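Local coordinates for disulfide bond protein A (Staphylococcus aureus, PDB 3BCI), which probably acts as a thiol-disulfide oxidoreductase of the DsbA subfamily, helping secreted proteins to acquire their disulfide bonds, at residues 81-84 against 85-89; 23-26 against 27-30; 126-130 against 131-135; 112-115 against 116-120. All coordinates share one frame; numbering follows the deposited sequence. Where two conformers were deposited one is given.

Contact 1: 81-84 against 85-89; sequences DFQK and QLFAA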
ATOM      1  N   ASP A  81      -5.866  -5.850   4.692  1.00 27.01           N
ATOM      2  CA  ASP A  81      -7.027  -5.305   5.386  1.00 30.52           C
ATOM      3  C   ASP A  81      -6.703  -3.878   5.796  1.00 27.32           C
ATOM      4  O   ASP A  81      -7.544  -2.984   5.709  1.00 24.41           O
ATOM      5  CB  ASP A  81      -7.367  -6.107   6.646  1.00 32.79           C
ATOM      6  CG  ASP A  81      -7.921  -7.477   6.338  1.00 38.23           C
ATOM      7  OD1 ASP A  81      -8.596  -7.642   5.300  1.00 34.85           O
ATOM      8  OD2 ASP A  81      -7.691  -8.391   7.152  1.00 47.44           O
ATOM      9  N   PHE A  82      -5.473  -3.678   6.261  1.00 24.52           N
ATOM     10  CA  PHE A  82      -5.030  -2.358   6.688  1.00 23.22           C
ATOM     11  C   PHE A  82      -5.137  -1.381   5.521  1.00 26.62           C
ATOM     12  O   PHE A  82      -5.656  -0.275   5.659  1.00 24.71           O
ATOM     13  CB  PHE A  82      -3.575  -2.414   7.156  1.00 22.18           C
ATOM     14  CG  PHE A  82      -3.063  -1.100   7.674  1.00 19.60           C
ATOM     15  CD1 PHE A  82      -3.477  -0.623   8.908  1.00 21.28           C
ATOM     16  CD2 PHE A  82      -2.212  -0.316   6.899  1.00 25.77           C
ATOM     17  CE1 PHE A  82      -3.055   0.617   9.364  1.00 23.43           C
ATOM     18  CE2 PHE A  82      -1.784   0.927   7.345  1.00 24.94           C
ATOM     19  CZ  PHE A  82      -2.208   1.395   8.581  1.00 28.99           C
ATOM     20  N   GLN A  83      -4.637  -1.810   4.371  1.00 23.28           N
ATOM     21  CA  GLN A  83      -4.643  -0.995   3.173  1.00 22.10           C
ATOM     22  C   GLN A  83      -6.073  -0.640   2.772  1.00 23.16           C
ATOM     23  O   GLN A  83      -6.393   0.526   2.532  1.00 23.14           O
ATOM     24  CB  GLN A  83      -3.925  -1.760   2.060  1.00 27.14           C
ATOM     25  CG  GLN A  83      -3.574  -0.949   0.851  1.00 38.62           C
ATOM     26  CD  GLN A  83      -2.480  -1.602   0.033  1.00 35.01           C
ATOM     27  OE1 GLN A  83      -2.644  -2.713  -0.470  1.00 30.01           O
ATOM     28  NE2 GLN A  83      -1.351  -0.913  -0.098  1.00 32.22           N
ATOM     29  N   LYS A  84      -6.939  -1.643   2.722  1.00 22.64           N
ATOM     30  CA  LYS A  84      -8.332  -1.412   2.354  1.00 29.01           C
ATOM     31  C   LYS A  84      -9.000  -0.440   3.318  1.00 28.88           C
ATOM     32  O   LYS A  84      -9.644   0.525   2.901  1.00 26.23           O
ATOM     33  CB  LYS A  84      -9.104  -2.735   2.349  1.00 36.49           C
ATOM     34  CG  LYS A  84     -10.601  -2.579   2.082  1.00 41.66           C
ATOM     35  CD  LYS A  84     -11.265  -3.933   1.891  1.00 52.40           C
ATOM     36  CE  LYS A  84     -11.204  -4.766   3.159  1.00 58.41           C
ATOM     37  NZ  LYS A  84     -11.365  -6.218   2.871  1.00 61.01           N
ATOM     38  N   GLN A  85      -8.841  -0.703   4.611  1.00 29.67           N
ATOM     39  CA  GLN A  85      -9.436   0.134   5.644  1.00 31.26           C
ATOM     40  C   GLN A  85      -8.882   1.554   5.657  1.00 30.65           C
ATOM     41  O   GLN A  85      -9.606   2.500   5.974  1.00 29.31           O
ATOM     42  CB  GLN A  85      -9.254  -0.522   7.019  1.00 37.07           C
ATOM     43  CG  GLN A  85     -10.148  -1.745   7.232  1.00 37.41           C
ATOM     44  CD  GLN A  85      -9.843  -2.490   8.525  1.00 49.34           C
ATOM     45  OE1 GLN A  85      -9.667  -1.881   9.583  1.00 57.80           O
ATOM     46  NE2 GLN A  85      -9.795  -3.819   8.447  1.00 50.10           N
ATOM     47  N   LEU A  86      -7.609   1.717   5.310  1.00 24.37           N
ATOM     48  CA  LEU A  86      -7.023   3.053   5.297  1.00 27.59           C
ATOM     49  C   LEU A  86      -7.554   3.858   4.104  1.00 30.25           C
ATOM     50  O   LEU A  86      -7.920   5.023   4.251  1.00 32.73           O
ATOM     51  CB  LEU A  86      -5.491   2.979   5.258  1.00 23.34           C
ATOM     52  CG  LEU A  86      -4.752   4.320   5.410  1.00 24.74           C
ATOM     53  CD1 LEU A  86      -5.224   5.032   6.672  1.00 27.40           C
ATOM     54  CD2 LEU A  86      -3.249   4.077   5.484  1.00 25.88           C
ATOM     55  N   PHE A  87      -7.597   3.244   2.925  1.00 28.02           N
ATOM     56  CA  PHE A  87      -8.120   3.935   1.751  1.00 30.84           C
ATOM     57  C   PHE A  87      -9.572   4.346   2.001  1.00 30.35           C
ATOM     58  O   PHE A  87     -10.005   5.418   1.574  1.00 32.64           O
ATOM     59  CB  PHE A  87      -8.054   3.035   0.509  1.00 24.03           C
ATOM     60  CG  PHE A  87      -6.776   3.155  -0.262  1.00 22.03           C
ATOM     61  CD1 PHE A  87      -5.968   2.044  -0.468  1.00 20.57           C
ATOM     62  CD2 PHE A  87      -6.386   4.375  -0.806  1.00 28.18           C
ATOM     63  CE1 PHE A  87      -4.790   2.143  -1.203  1.00 18.89           C
ATOM     64  CE2 PHE A  87      -5.207   4.487  -1.544  1.00 25.53           C
ATOM     65  CZ  PHE A  87      -4.407   3.367  -1.745  1.00 30.36           C
ATOM     66  N   ALA A  88     -10.314   3.498   2.708  1.00 31.39           N
ATOM     67  CA  ALA A  88     -11.721   3.767   3.013  1.00 35.67           C
ATOM     68  C   ALA A  88     -11.931   5.007   3.883  1.00 38.71           C
ATOM     69  O   ALA A  88     -13.006   5.603   3.872  1.00 44.50           O
ATOM     70  CB  ALA A  88     -12.351   2.547   3.692  1.00 31.77           C
ATOM     71  N   ALA A  89     -10.907   5.399   4.632  1.00 36.23           N
ATOM     72  CA  ALA A  89     -11.012   6.566   5.505  1.00 37.62           C
ATOM     73  C   ALA A  89     -10.477   7.834   4.853  1.00 32.36           C
ATOM     74  O   ALA A  89     -10.419   8.886   5.483  1.00 36.16           O
ATOM     75  CB  ALA A  89     -10.263   6.303   6.807  1.00 42.42           C
TER

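Contact 2: 23-26 against 27-30; sequences CPYC and KELD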
ATOM      1  N   CYS A  23      -4.366   9.616  -2.455  0.80 31.36           N
ATOM      2  CA  CYS A  23      -4.810   9.736  -3.832  0.80 31.86           C
ATOM      3  C   CYS A  23      -6.186   9.135  -4.083  0.80 31.00           C
ATOM      4  O   CYS A  23      -6.418   7.942  -3.869  0.80 31.72           O
ATOM      5  CB  CYS A  23      -3.778   9.106  -4.758  0.80 27.59           C
ATOM      6  SG  CYS A  23      -4.255   9.056  -6.471  0.80 41.78           S
ATOM      7  N   PRO A  24      -7.121   9.969  -4.555  1.00 30.33           N
ATOM      8  CA  PRO A  24      -8.495   9.545  -4.843  1.00 28.91           C
ATOM      9  C   PRO A  24      -8.624   8.397  -5.821  1.00 23.96           C
ATOM     10  O   PRO A  24      -9.406   7.476  -5.594  1.00 28.26           O
ATOM     11  CB  PRO A  24      -9.158  10.825  -5.358  1.00 37.41           C
ATOM     12  CG  PRO A  24      -8.381  11.913  -4.668  1.00 36.81           C
ATOM     13  CD  PRO A  24      -6.967  11.416  -4.800  1.00 32.23           C
ATOM     14  N   TYR A  25      -7.865   8.452  -6.911  1.00 24.79           N
ATOM     15  CA  TYR A  25      -7.928   7.396  -7.913  1.00 29.21           C
ATOM     16  C   TYR A  25      -7.323   6.098  -7.406  1.00 30.97           C
ATOM     17  O   TYR A  25      -7.727   5.015  -7.811  1.00 28.09           O
ATOM     18  CB  TYR A  25      -7.228   7.836  -9.206  1.00 31.72           C
ATOM     19  CG  TYR A  25      -8.024   8.843 -10.018  1.00 36.13           C
ATOM     20  CD1 TYR A  25      -9.266   9.302  -9.574  1.00 35.54           C
ATOM     21  CD2 TYR A  25      -7.532   9.341 -11.225  1.00 40.43           C
ATOM     22  CE1 TYR A  25      -9.999  10.230 -10.310  1.00 38.79           C
ATOM     23  CE2 TYR A  25      -8.257  10.269 -11.968  1.00 45.41           C
ATOM     24  CZ  TYR A  25      -9.488  10.708 -11.506  1.00 46.74           C
ATOM     25  OH  TYR A  25     -10.209  11.621 -12.243  1.00 54.40           O
ATOM     26  N   CYS A  26      -6.342   6.213  -6.508  0.80 25.23           N
ATOM     27  CA  CYS A  26      -5.702   5.037  -5.921  0.80 29.41           C
ATOM     28  C   CYS A  26      -6.727   4.321  -5.034  0.80 27.30           C
ATOM     29  O   CYS A  26      -6.728   3.096  -4.914  0.80 23.28           O
ATOM     30  CB  CYS A  26      -4.482   5.450  -5.091  0.80 20.27           C
ATOM     31  SG  CYS A  26      -3.115   6.083  -6.064  0.80 31.24           S
ATOM     32  N   LYS A  27      -7.610   5.103  -4.426  1.00 23.19           N
ATOM     33  CA  LYS A  27      -8.655   4.555  -3.561  1.00 27.23           C
ATOM     34  C   LYS A  27      -9.607   3.751  -4.453  1.00 27.33           C
ATOM     35  O   LYS A  27     -10.086   2.681  -4.071  1.00 25.64           O
ATOM     36  CB  LYS A  27      -9.404   5.710  -2.879  1.00 24.22           C
ATOM     37  CG  LYS A  27     -10.651   5.330  -2.094  1.00 30.23           C
ATOM     38  CD  LYS A  27     -11.236   6.573  -1.414  1.00 28.47           C
ATOM     39  CE  LYS A  27     -12.492   6.263  -0.623  1.00 30.46           C
ATOM     40  NZ  LYS A  27     -13.643   5.914  -1.502  1.00 41.27           N
ATOM     41  N   GLU A  28      -9.865   4.273  -5.649  1.00 28.44           N
ATOM     42  CA  GLU A  28     -10.736   3.611  -6.614  1.00 26.80           C
ATOM     43  C   GLU A  28     -10.151   2.287  -7.057  1.00 25.29           C
ATOM     44  O   GLU A  28     -10.869   1.296  -7.179  1.00 27.97           O
ATOM     45  CB  GLU A  28     -10.931   4.493  -7.841  1.00 29.97           C
ATOM     46  CG  GLU A  28     -12.187   5.313  -7.818  1.00 36.55           C
ATOM     47  CD  GLU A  28     -12.264   6.266  -8.995  1.00 41.51           C
ATOM     48  OE1 GLU A  28     -11.990   5.846 -10.131  1.00 42.92           O
ATOM     49  OE2 GLU A  28     -12.608   7.441  -8.791  1.00 50.96           O
ATOM     50  N   LEU A  29      -8.849   2.271  -7.321  1.00 28.89           N
ATOM     51  CA  LEU A  29      -8.198   1.037  -7.739  1.00 28.96           C
ATOM     52  C   LEU A  29      -8.363  -0.005  -6.634  1.00 24.43           C
ATOM     53  O   LEU A  29      -8.736  -1.150  -6.893  1.00 26.60           O
ATOM     54  CB  LEU A  29      -6.715   1.290  -8.028  1.00 24.64           C
ATOM     55  CG  LEU A  29      -5.858   0.114  -8.520  1.00 25.34           C
ATOM     56  CD1 LEU A  29      -4.624   0.659  -9.231  1.00 26.45           C
ATOM     57  CD2 LEU A  29      -5.449  -0.788  -7.351  1.00 22.44           C
ATOM     58  N   ASP A  30      -8.105   0.397  -5.396  1.00 24.99           N
ATOM     59  CA  ASP A  30      -8.224  -0.521  -4.270  1.00 23.17           C
ATOM     60  C   ASP A  30      -9.622  -1.140  -4.181  1.00 27.93           C
ATOM     61  O   ASP A  30      -9.765  -2.356  -4.051  1.00 29.53           O
ATOM     62  CB  ASP A  30      -7.916   0.206  -2.962  1.00 25.56           C
ATOM     63  CG  ASP A  30      -7.860  -0.733  -1.775  1.00 30.35           C
ATOM     64  OD1 ASP A  30      -6.815  -1.396  -1.586  1.00 30.89           O
ATOM     65  OD2 ASP A  30      -8.869  -0.818  -1.045  1.00 28.95           O
TER

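Contact 3: 126-130 against 131-135; sequences TKDSK and SWKAA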
ATOM      1  N   THR A 126       9.633   5.837  14.852  1.00 27.78           N
ATOM      2  CA  THR A 126      11.050   5.942  15.191  1.00 27.43           C
ATOM      3  C   THR A 126      11.925   6.275  13.985  1.00 30.42           C
ATOM      4  O   THR A 126      11.991   5.516  13.023  1.00 28.64           O
ATOM      5  CB  THR A 126      11.558   4.633  15.818  1.00 25.53           C
ATOM      6  OG1 THR A 126      10.757   4.313  16.964  1.00 31.67           O
ATOM      7  CG2 THR A 126      13.016   4.776  16.250  1.00 28.10           C
ATOM      8  N   LYS A 127      12.607   7.412  14.045  1.00 31.80           N
ATOM      9  CA  LYS A 127      13.462   7.818  12.943  1.00 35.96           C
ATOM     10  C   LYS A 127      14.458   6.735  12.554  1.00 35.06           C
ATOM     11  O   LYS A 127      15.080   6.111  13.410  1.00 30.73           O
ATOM     12  CB  LYS A 127      14.214   9.102  13.289  1.00 35.69           C
ATOM     13  CG  LYS A 127      15.316   9.429  12.293  1.00 46.56           C
ATOM     14  CD  LYS A 127      15.380  10.912  11.987  1.00 55.61           C
ATOM     15  CE  LYS A 127      16.467  11.206  10.967  1.00 56.38           C
ATOM     16  NZ  LYS A 127      16.429  12.626  10.528  1.00 67.12           N
ATOM     17  N   ASP A 128      14.588   6.521  11.248  1.00 28.84           N
ATOM     18  CA  ASP A 128      15.497   5.526  10.690  1.00 34.01           C
ATOM     19  C   ASP A 128      15.223   4.073  11.042  1.00 35.13           C
ATOM     20  O   ASP A 128      16.118   3.236  10.963  1.00 32.68           O
ATOM     21  CB  ASP A 128      16.947   5.878  11.033  1.00 43.16           C
ATOM     22  CG  ASP A 128      17.427   7.112  10.291  1.00 50.77           C
ATOM     23  OD1 ASP A 128      17.162   7.209   9.072  1.00 54.15           O
ATOM     24  OD2 ASP A 128      18.066   7.981  10.917  1.00 52.99           O
ATOM     25  N   SER A 129      13.987   3.770  11.423  1.00 33.20           N
ATOM     26  CA  SER A 129      13.615   2.395  11.730  1.00 29.67           C
ATOM     27  C   SER A 129      13.471   1.724  10.370  1.00 27.42           C
ATOM     28  O   SER A 129      13.575   2.387   9.338  1.00 28.23           O
ATOM     29  CB  SER A 129      12.268   2.355  12.446  1.00 30.69           C
ATOM     30  OG  SER A 129      11.244   2.819  11.579  1.00 28.77           O
ATOM     31  N   LYS A 130      13.222   0.421  10.355  1.00 25.03           N
ATOM     32  CA  LYS A 130      13.065  -0.271   9.084  1.00 30.71           C
ATOM     33  C   LYS A 130      11.863   0.246   8.288  1.00 28.72           C
ATOM     34  O   LYS A 130      11.939   0.364   7.067  1.00 27.57           O
ATOM     35  CB  LYS A 130      12.944  -1.784   9.305  1.00 32.30           C
ATOM     36  CG  LYS A 130      14.253  -2.442   9.734  1.00 48.30           C
ATOM     37  CD  LYS A 130      14.107  -3.945   9.944  1.00 59.41           C
ATOM     38  CE  LYS A 130      13.257  -4.266  11.165  0.50 61.21           C
ATOM     39  NZ  LYS A 130      13.165  -5.734  11.401  0.50 65.02           N
ATOM     40  N   SER A 131      10.760   0.565   8.963  1.00 23.06           N
ATOM     41  CA  SER A 131       9.583   1.053   8.237  1.00 29.40           C
ATOM     42  C   SER A 131       9.833   2.476   7.751  1.00 28.12           C
ATOM     43  O   SER A 131       9.310   2.907   6.722  1.00 25.91           O
ATOM     44  CB  SER A 131       8.328   1.001   9.123  1.00 28.85           C
ATOM     45  OG  SER A 131       8.405   1.886  10.230  1.00 26.86           O
ATOM     46  N   TRP A 132      10.654   3.200   8.499  1.00 26.55           N
ATOM     47  CA  TRP A 132      10.995   4.568   8.150  1.00 27.50           C
ATOM     48  C   TRP A 132      11.808   4.565   6.851  1.00 24.95           C
ATOM     49  O   TRP A 132      11.541   5.336   5.926  1.00 24.95           O
ATOM     50  CB  TRP A 132      11.808   5.185   9.289  1.00 30.42           C
ATOM     51  CG  TRP A 132      12.033   6.642   9.159  1.00 26.61           C
ATOM     52  CD1 TRP A 132      12.859   7.274   8.272  1.00 34.35           C
ATOM     53  CD2 TRP A 132      11.445   7.666   9.961  1.00 29.41           C
ATOM     54  NE1 TRP A 132      12.825   8.632   8.481  1.00 32.91           N
ATOM     55  CE2 TRP A 132      11.968   8.899   9.516  1.00 32.51           C
ATOM     56  CE3 TRP A 132      10.532   7.659  11.027  1.00 34.87           C
ATOM     57  CZ2 TRP A 132      11.600  10.119  10.092  1.00 36.05           C
ATOM     58  CZ3 TRP A 132      10.169   8.870  11.599  1.00 33.95           C
ATOM     59  CH2 TRP A 132      10.705  10.084  11.133  1.00 36.74           C
ATOM     60  N   LYS A 133      12.794   3.680   6.784  1.00 23.32           N
ATOM     61  CA  LYS A 133      13.637   3.579   5.603  1.00 28.87           C
ATOM     62  C   LYS A 133      12.850   3.080   4.405  1.00 30.41           C
ATOM     63  O   LYS A 133      13.035   3.561   3.288  1.00 25.12           O
ATOM     64  CB  LYS A 133      14.817   2.656   5.886  1.00 33.01           C
ATOM     65  CG  LYS A 133      15.802   3.276   6.855  1.00 35.90           C
ATOM     66  CD  LYS A 133      16.978   2.372   7.146  1.00 41.69           C
ATOM     67  CE  LYS A 133      18.016   3.132   7.957  1.00 48.50           C
ATOM     68  NZ  LYS A 133      19.148   2.265   8.380  1.00 57.94           N
ATOM     69  N   ALA A 134      11.962   2.124   4.648  1.00 25.86           N
ATOM     70  CA  ALA A 134      11.132   1.563   3.592  1.00 29.14           C
ATOM     71  C   ALA A 134      10.267   2.646   2.956  1.00 25.33           C
ATOM     72  O   ALA A 134      10.153   2.712   1.736  1.00 28.04           O
ATOM     73  CB  ALA A 134      10.250   0.444   4.155  1.00 25.32           C
ATOM     74  N   ALA A 135       9.669   3.499   3.781  1.00 23.09           N
ATOM     75  CA  ALA A 135       8.813   4.561   3.266  1.00 25.60           C
ATOM     76  C   ALA A 135       9.625   5.495   2.370  1.00 28.17           C
ATOM     77  O   ALA A 135       9.161   5.897   1.307  1.00 24.75           O
ATOM     78  CB  ALA A 135       8.171   5.333   4.419  1.00 22.61           C
TER

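Contact 4: 112-115 against 116-120; sequences LDKE and TENKI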
ATOM      1  N   LEU A 112      -4.525  -7.132  16.502  1.00 27.34           N
ATOM      2  CA  LEU A 112      -3.391  -8.039  16.580  1.00 32.32           C
ATOM      3  C   LEU A 112      -3.147  -8.211  18.072  1.00 34.27           C
ATOM      4  O   LEU A 112      -3.810  -7.565  18.887  1.00 30.09           O
ATOM      5  CB  LEU A 112      -2.159  -7.393  15.945  1.00 25.48           C
ATOM      6  CG  LEU A 112      -2.321  -6.810  14.539  1.00 27.58           C
ATOM      7  CD1 LEU A 112      -1.080  -5.999  14.189  1.00 26.43           C
ATOM      8  CD2 LEU A 112      -2.541  -7.925  13.530  1.00 31.62           C
ATOM      9  N   ASP A 113      -2.213  -9.077  18.446  1.00 31.36           N
ATOM     10  CA  ASP A 113      -1.935  -9.229  19.863  1.00 36.95           C
ATOM     11  C   ASP A 113      -1.308  -7.907  20.304  1.00 38.04           C
ATOM     12  O   ASP A 113      -0.677  -7.212  19.503  1.00 30.99           O
ATOM     13  CB  ASP A 113      -0.977 -10.390  20.133  1.00 44.11           C
ATOM     14  CG  ASP A 113       0.435 -10.104  19.674  1.00 51.24           C
ATOM     15  OD1 ASP A 113       0.730 -10.343  18.487  1.00 57.67           O
ATOM     16  OD2 ASP A 113       1.250  -9.636  20.501  1.00 50.49           O
ATOM     17  N   LYS A 114      -1.493  -7.568  21.573  1.00 34.06           N
ATOM     18  CA  LYS A 114      -0.991  -6.323  22.142  1.00 37.87           C
ATOM     19  C   LYS A 114       0.450  -5.948  21.803  1.00 29.62           C
ATOM     20  O   LYS A 114       0.705  -4.839  21.330  1.00 29.80           O
ATOM     21  CB  LYS A 114      -1.155  -6.352  23.664  1.00 38.20           C
ATOM     22  CG  LYS A 114      -0.855  -5.029  24.349  1.00 47.45           C
ATOM     23  CD  LYS A 114      -1.896  -3.974  24.009  1.00 56.48           C
ATOM     24  CE  LYS A 114      -1.756  -2.762  24.916  1.00 60.22           C
ATOM     25  NZ  LYS A 114      -2.859  -1.783  24.721  1.00 70.95           N
ATOM     26  N   GLU A 115       1.387  -6.858  22.047  1.00 24.06           N
ATOM     27  CA  GLU A 115       2.793  -6.568  21.784  1.00 29.78           C
ATOM     28  C   GLU A 115       3.120  -6.322  20.309  1.00 30.93           C
ATOM     29  O   GLU A 115       3.985  -5.515  19.997  1.00 24.91           O
ATOM     30  CB  GLU A 115       3.688  -7.682  22.344  1.00 33.53           C
ATOM     31  CG  GLU A 115       3.703  -7.779  23.880  1.00 33.48           C
ATOM     32  CD  GLU A 115       4.057  -6.458  24.573  1.00 31.09           C
ATOM     33  OE1 GLU A 115       4.818  -5.652  23.991  1.00 28.77           O
ATOM     34  OE2 GLU A 115       3.589  -6.233  25.714  1.00 26.56           O
ATOM     35  N   THR A 116       2.437  -7.013  19.403  1.00 28.42           N
ATOM     36  CA  THR A 116       2.692  -6.813  17.977  1.00 35.09           C
ATOM     37  C   THR A 116       2.211  -5.409  17.620  1.00 28.76           C
ATOM     38  O   THR A 116       2.870  -4.669  16.899  1.00 29.65           O
ATOM     39  CB  THR A 116       1.942  -7.858  17.129  1.00 33.06           C
ATOM     40  OG1 THR A 116       2.463  -9.160  17.426  1.00 32.75           O
ATOM     41  CG2 THR A 116       2.120  -7.574  15.642  1.00 34.04           C
ATOM     42  N   GLU A 117       1.050  -5.059  18.155  1.00 31.83           N
ATOM     43  CA  GLU A 117       0.448  -3.753  17.955  1.00 26.44           C
ATOM     44  C   GLU A 117       1.404  -2.655  18.420  1.00 25.37           C
ATOM     45  O   GLU A 117       1.662  -1.704  17.686  1.00 28.04           O
ATOM     46  CB  GLU A 117      -0.856  -3.690  18.746  1.00 25.28           C
ATOM     47  CG  GLU A 117      -1.567  -2.352  18.740  1.00 28.24           C
ATOM     48  CD  GLU A 117      -2.855  -2.411  19.533  1.00 35.91           C
ATOM     49  OE1 GLU A 117      -3.785  -3.121  19.103  1.00 31.87           O
ATOM     50  OE2 GLU A 117      -2.937  -1.764  20.592  1.00 34.60           O
ATOM     51  N   ASN A 118       1.935  -2.799  19.632  1.00 24.98           N
ATOM     52  CA  ASN A 118       2.862  -1.812  20.188  1.00 28.46           C
ATOM     53  C   ASN A 118       4.129  -1.711  19.354  1.00 27.07           C
ATOM     54  O   ASN A 118       4.668  -0.623  19.158  1.00 26.61           O
ATOM     55  CB  ASN A 118       3.249  -2.165  21.633  1.00 22.25           C
ATOM     56  CG  ASN A 118       2.085  -2.052  22.592  1.00 32.91           C
ATOM     57  OD1 ASN A 118       1.132  -1.322  22.335  1.00 28.87           O
ATOM     58  ND2 ASN A 118       2.163  -2.762  23.712  1.00 28.33           N
ATOM     59  N   LYS A 119       4.603  -2.855  18.874  1.00 24.60           N
ATOM     60  CA  LYS A 119       5.819  -2.916  18.063  1.00 28.16           C
ATOM     61  C   LYS A 119       5.678  -2.131  16.756  1.00 26.58           C
ATOM     62  O   LYS A 119       6.593  -1.419  16.342  1.00 28.56           O
ATOM     63  CB  LYS A 119       6.156  -4.380  17.770  1.00 33.80           C
ATOM     64  CG  LYS A 119       7.389  -4.601  16.914  1.00 41.14           C
ATOM     65  CD  LYS A 119       7.708  -6.089  16.813  1.00 41.14           C
ATOM     66  CE  LYS A 119       6.531  -6.880  16.250  1.00 43.11           C
ATOM     67  NZ  LYS A 119       6.801  -8.345  16.239  1.00 46.74           N
ATOM     68  N   ILE A 120       4.524  -2.264  16.113  1.00 26.30           N
ATOM     69  CA  ILE A 120       4.249  -1.566  14.860  1.00 26.53           C
ATOM     70  C   ILE A 120       4.158  -0.058  15.076  1.00 23.83           C
ATOM     71  O   ILE A 120       4.755   0.725  14.331  1.00 21.06           O
ATOM     72  CB  ILE A 120       2.922  -2.066  14.247  1.00 23.44           C
ATOM     73  CG1 ILE A 120       3.099  -3.507  13.754  1.00 23.81           C
ATOM     74  CG2 ILE A 120       2.463  -1.128  13.127  1.00 22.72           C
ATOM     75  CD1 ILE A 120       1.795  -4.189  13.354  1.00 27.60           C
TER
HETATM   76  O   HOH W   1      -3.754  -4.305  16.563  1.00 34.91           O
HETATM   77  O   HOH W   2      -1.202  -0.717  21.915  1.00 62.43           O

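Contact 1: 81-84 against 85-89
F82 and L86, one turn apart on helix 79-88, lie side by side and point the same way. CE2 of F82 reaches CD2 of L86 at 3.9 Å, so the ring touches one methyl branch of the leucine. Both side chains put CG anti to the backbone N (chi1 -177° and -173°), which sets them next to each other on one flank of the helix. That flank is buried against helix 100-108, where both touch H106.

Q83 and F87 repeat the arrangement round the helix. The aliphatic CG of Q83 meets CE1 of F87 at 3.9 Å, and the amide plane stands 38° from the ring. The amide end leads away from the ring: OE1 of Q83 bonds the hydroxyl of Y49, and NE2 that of Y21.

Q85, extended beyond CG, runs back alongside D81, its NE2 3.8 Å from CB of D81. The carboxylate of D81 is engaged by R38 of helix 24-42, and K84 NZ adds a long salt bridge to OD1 of D81 at 3.9 Å.

Beneath the side chains runs the regular helical ladder, from Q85 N to D81 O at 2.8 Å through to A88 N to K84 O at 3.1 Å. The chemistry is divided: apolar contact on the buried flanks, charge on the outer one, and a buried glutamine whose amide is satisfied at both ends by tyrosine hydroxyls.

Contact 2: 23-26 against 27-30
Y25 carries CG beside its backbone N and anti to its carbonyl carbon (chi1 -74°), while E28 has a first torsion of -97°, well displaced from a staggered position, and an extended chain beyond CG. These settings lay the two side chains alongside each other, pointing the same way. OE2 of E28 comes 3.9 Å from CD1 of Y25, with the carboxylate and ring planes 46° apart, a loose contact and not a bond.

C23 precedes the first turn of helix 24-42 as its N-cap. In the conformer given, SG lies anti to the residue's own backbone N, and the sulfur receives a weak hydrogen bond from C26 N at 3.5 Å. The carbonyl O of C23 takes K27 N at 3.1 Å, and Q90 donates to the same oxygen. Further on, L29 N bonds Y25 O at 3.0 Å and D30 N bonds C26 O at 3.1 Å.

C23 and C26 are a CxxC pair at a helix start, the thioredoxin-type arrangement. They form a disulfide in this protein, but in the conformers given C23 SG and C26 SG are 3.2 Å apart and unbonded.

K27 swings its amine to E31, one turn on. The helix is the crossover of the beta-alpha-beta unit between strands 14-19 and 48-53. Helix 79-88 packs on it, F87 touching C26, K27 and D30, while Y25 leans on P151 and Y164 in loops.

Contact 3: 126-130 against 131-135
W132 lies against a type II beta turn from T126 to S129, closed by S129 N to T126 O at 3.1 Å; D128 takes the positive phi of the turn (63°). Helix 130-144 follows directly, its first bonds running from K133 N to S129 O and from A134 N to K130 O, each 3.0 Å long.

One face of the indole lies over the turn's backbone. CA of K127 sits 3.5 Å from the centroid of the W132 six-membered ring, a CH-pi contact 13° off the ring normal, and D128 N is 3.3 Å from CG of W132 above the same face. R66 of helix 61-74 also meets the indole, as a cation-pi partner.

S129 is the N-cap of helix 130-144: it holds OG between its backbone N and carbonyl carbon (chi1 65°), from where it accepts W132 N at 3.2 Å. The same hydroxyl bonds to D123 O, and OG of S131 goes to the D123 carboxylate, so the end of helix 114-125 is tied to the start of the next. K133 stretches its extended chain along the turn, CE passing 3.6 Å from D128 O.

Contact 4: 112-115 against 116-120
T116 meets D113, the N-cap of helix 114-125, through two different groups. Its backbone N donates to OD2 of D113 at 3.1 Å, approaching from above the carboxylate plane. The hydroxyl OG1 of T116 donates to OD1 of D113; the modelled separation is very short, so its exact length is doubtful. D113 turns CG between its own backbone N and carbonyl carbon (chi1 71°), which swings the carboxylate across the first turn to receive both donors.

E117 comes next. Its N bonds D113 O at 3.1 Å, almost straight at the hydrogen (167°). Its carboxylate reaches back through water: a bridging molecule accepts from L112 N at 2.9 Å and donates to OE1 of E117 at 2.8 Å. NZ of K114 is 4.1 Å from OE2 of E117, too far for a salt bridge, though opposite charge probably still draws them together.

N118 donates its backbone N to K114 O at 2.9 Å, and its amide lies across the aliphatic part of K114. K119 repeats the helical bond, to E115 O.

I120 ends the run by meeting L112 at about a right angle, CD1 to CD1 in a tight 3.5 Å contact. That apolar pair faces helix 61-74 and the loop after it: I120 packs on A70, V71 and Y74, and both residues touch A75. I120 also reaches I107 of helix 100-108, where E117 meets K108.

How the contacts relate
Following the chain from the N terminus, contact 2 comes first, at the start of helix 24-42, then contact 1 on helix 79-88, contact 4 at the start of helix 114-125 and contact 3 where helix 130-144 begins. Each is a local contact, so none closes a long loop, and all four stand in series, neither nesting nor crossing. Contacts 1 and 2 touch: F87 CE2 lies 3.7 Å from C26 CB, joining helix 79-88 to helix 24-42, which carries the CxxC pair. Contacts 3 and 4 belong to successive helices, with nearest atoms about 6 Å apart. Their centres lie about 25 and 28 Å from that of contact 2, across the chain's centre.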